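Local coordinates for outer membrane protein SusF (Bacteroides thetaiotaomicron, PDB 4FE9) that binds starch at the bacterial cell surface through its carbohydrate-binding modules, ahead of transport into the periplasm for degradation, at residues G436-R441 and L460-G465. Sequence-based numbering, arbitrary orientation.
With EDO (1,2-ethanediol), chain F.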
loop_
_atom_site.group_PDB
_atom_site.type_symbol
_atom_site.label_atom_id
_atom_site.label_comp_id
_atom_site.label_asym_id
_atom_site.label_seq_id
_atom_site.Cartn_x
_atom_site.Cartn_y
_atom_site.Cartn_z
ATOM N N GLY A 436 10.070 -26.726 -29.014
ATOM C CA GLY A 436 8.685 -27.087 -28.634
ATOM C C GLY A 436 8.381 -26.923 -27.132
ATOM O O GLY A 436 7.432 -27.495 -26.622
ATOM N N GLN A 437 9.217 -26.156 -26.427
ATOM C CA GLN A 437 8.890 -25.678 -25.081
ATOM C C GLN A 437 8.669 -24.146 -25.013
ATOM O O GLN A 437 9.312 -23.378 -25.738
ATOM C CB GLN A 437 9.986 -26.063 -24.136
ATOM C CG GLN A 437 9.493 -26.700 -22.915
ATOM C CD GLN A 437 9.823 -28.135 -22.879
ATOM O OE1 GLN A 437 10.702 -28.582 -23.598
ATOM N NE2 GLN A 437 9.217 -28.859 -21.953
ATOM N N ILE A 438 7.769 -23.691 -24.143
ATOM C CA ILE A 438 7.729 -22.255 -23.850
ATOM C C ILE A 438 8.903 -21.886 -22.966
ATOM O O ILE A 438 9.139 -22.546 -21.973
ATOM C CB ILE A 438 6.414 -21.832 -23.184
ATOM C CG1 ILE A 438 5.227 -22.351 -24.004
ATOM C CG2 ILE A 438 6.355 -20.308 -23.093
ATOM C CD1 ILE A 438 3.874 -21.785 -23.580
ATOM N N ALA A 439 9.782 -21.027 -23.489
ATOM C CA ALA A 439 10.928 -20.501 -22.713
ATOM C C ALA A 439 10.660 -19.062 -22.315
ATOM O O ALA A 439 10.701 -18.150 -23.164
ATOM C CB ALA A 439 12.218 -20.573 -23.537
ATOM N N TYR A 440 10.484 -18.846 -21.020
ATOM C CA TYR A 440 10.273 -17.520 -20.500
ATOM C C TYR A 440 11.595 -16.775 -20.355
ATOM O O TYR A 440 12.525 -17.261 -19.666
ATOM C CB TYR A 440 9.583 -17.602 -19.136
ATOM C CG TYR A 440 8.209 -18.197 -19.211
ATOM C CD1 TYR A 440 7.148 -17.455 -19.685
ATOM C CD2 TYR A 440 7.999 -19.557 -18.946
ATOM C CE1 TYR A 440 5.894 -18.018 -19.837
ATOM C CE2 TYR A 440 6.745 -20.133 -19.099
ATOM C CZ TYR A 440 5.684 -19.345 -19.498
ATOM O OH TYR A 440 4.403 -19.885 -19.599
ATOM N N ARG A 441 11.579 -15.504 -20.729
ATOM C CA ARG A 441 12.759 -14.672 -20.534
ATOM C C ARG A 441 13.028 -14.492 -19.046
ATOM O O ARG A 441 14.163 -14.621 -18.593
ATOM C CB ARG A 441 12.607 -13.314 -21.224
ATOM C CG ARG A 441 13.696 -12.304 -20.798
ATOM C CD ARG A 441 13.826 -11.168 -21.807
ATOM N NE ARG A 441 14.767 -10.151 -21.311
ATOM C CZ ARG A 441 14.996 -8.990 -21.907
ATOM N NH1 ARG A 441 15.997 -8.208 -21.475
ATOM N NH2 ARG A 441 14.322 -8.671 -23.017
ATOM N N LEU A 460 0.576 -21.969 -28.563
ATOM C CA LEU A 460 1.021 -22.098 -27.173
ATOM C C LEU A 460 0.078 -22.937 -26.357
ATOM O O LEU A 460 -1.101 -22.597 -26.204
ATOM C CB LEU A 460 1.154 -20.721 -26.513
ATOM C CG LEU A 460 1.973 -19.668 -27.247
ATOM C CD1 LEU A 460 1.637 -18.286 -26.737
ATOM C CD2 LEU A 460 3.447 -19.960 -27.078
ATOM N N ASN A 461 0.615 -23.956 -25.719
ATOM C CA ASN A 461 -0.112 -24.653 -24.700
ATOM C C ASN A 461 0.431 -24.330 -23.324
ATOM O O ASN A 461 1.390 -24.941 -22.870
ATOM C CB ASN A 461 -0.048 -26.158 -24.947
ATOM C CG ASN A 461 -0.980 -26.932 -24.050
ATOM O OD1 ASN A 461 -1.184 -26.574 -22.885
ATOM N ND2 ASN A 461 -1.461 -28.064 -24.545
ATOM N N PHE A 462 -0.212 -23.394 -22.638
ATOM C CA PHE A 462 0.282 -22.955 -21.349
ATOM C C PHE A 462 0.101 -23.996 -20.302
ATOM O O PHE A 462 0.860 -24.047 -19.344
ATOM C CB PHE A 462 -0.384 -21.666 -20.917
ATOM C CG PHE A 462 0.120 -20.475 -21.618
ATOM C CD1 PHE A 462 1.350 -19.932 -21.285
ATOM C CD2 PHE A 462 -0.673 -19.815 -22.536
ATOM C CE1 PHE A 462 1.820 -18.802 -21.932
ATOM C CE2 PHE A 462 -0.235 -18.662 -23.159
ATOM C CZ PHE A 462 1.014 -18.140 -22.846
ATOM N N GLY A 463 -0.877 -24.876 -20.498
ATOM C CA GLY A 463 -1.082 -25.995 -19.567
ATOM C C GLY A 463 0.082 -26.959 -19.631
ATOM O O GLY A 463 0.502 -27.518 -18.623
ATOM N N ASN A 464 0.588 -27.165 -20.843
ATOM C CA ASN A 464 1.682 -28.103 -21.086
ATOM C C ASN A 464 3.045 -27.441 -20.885
ATOM O O ASN A 464 3.982 -28.067 -20.387
ATOM C CB ASN A 464 1.601 -28.627 -22.510
ATOM C CG ASN A 464 1.059 -29.994 -22.574
ATOM O OD1 ASN A 464 1.447 -30.787 -23.434
ATOM N ND2 ASN A 464 0.152 -30.317 -21.651
ATOM N N GLY A 465 3.148 -26.188 -21.317
ATOM C CA GLY A 465 4.424 -25.498 -21.370
ATOM C C GLY A 465 5.107 -25.755 -22.691
ATOM O O GLY A 465 6.335 -25.714 -22.785
HETATM C C1 EDO F . 2.518 -20.296 -16.877
HETATM O O1 EDO F . 2.230 -19.072 -17.563
HETATM C C2 EDO F . 3.478 -19.972 -15.758
HETATM O O2 EDO F . 3.848 -21.186 -15.101
#
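Ile-438 meets the 460-465 segment, a strand end and the turn after it, by backbone and side chain. Ile-438 N donates a nearly straight hydrogen bond (166°) to Gly-465 O, 2.8 Å away, from above the carbonyl plane. Gln-437 CG lies 3.3 Å from Gly-465 O. Ile-438 CG1 is anti to its own carbonyl carbon (chi1 -51°), which lays it alongside the Gly-465 carbonyl. Ile-438 CD1 reaches Leu-460 CD2 at 4.0 Å and Phe-462 CD1 at 3.9 Å. An alanine here would probably keep the backbone bond but open a gap between Leu-460 and Phe-462. Tyr-440 OH meets the Phe-462 ring edge in plane, 3.5 Å from Phe-462 CD1. It accepts a hydrogen bond from O1 of ethanediol, probably from the crystallisation liquor. Ile-438 CG2 sits over the rim of one Tyr-440 ring face. Gly-465 N bonds to Asn-461 O at 2.7 Å, and Asn-464 N to Asn-461 OD1. Gly-465 has positive phi, where a side chain would press on the preceding carbonyl. Further out, Phe-401 packs edge-to-face with Phe-462. The contact joins strand 437-440 of one antiparallel sheet to an Asx-motif turn linking strands 458-461 and 466-469 of another, in the third carbohydrate-binding module.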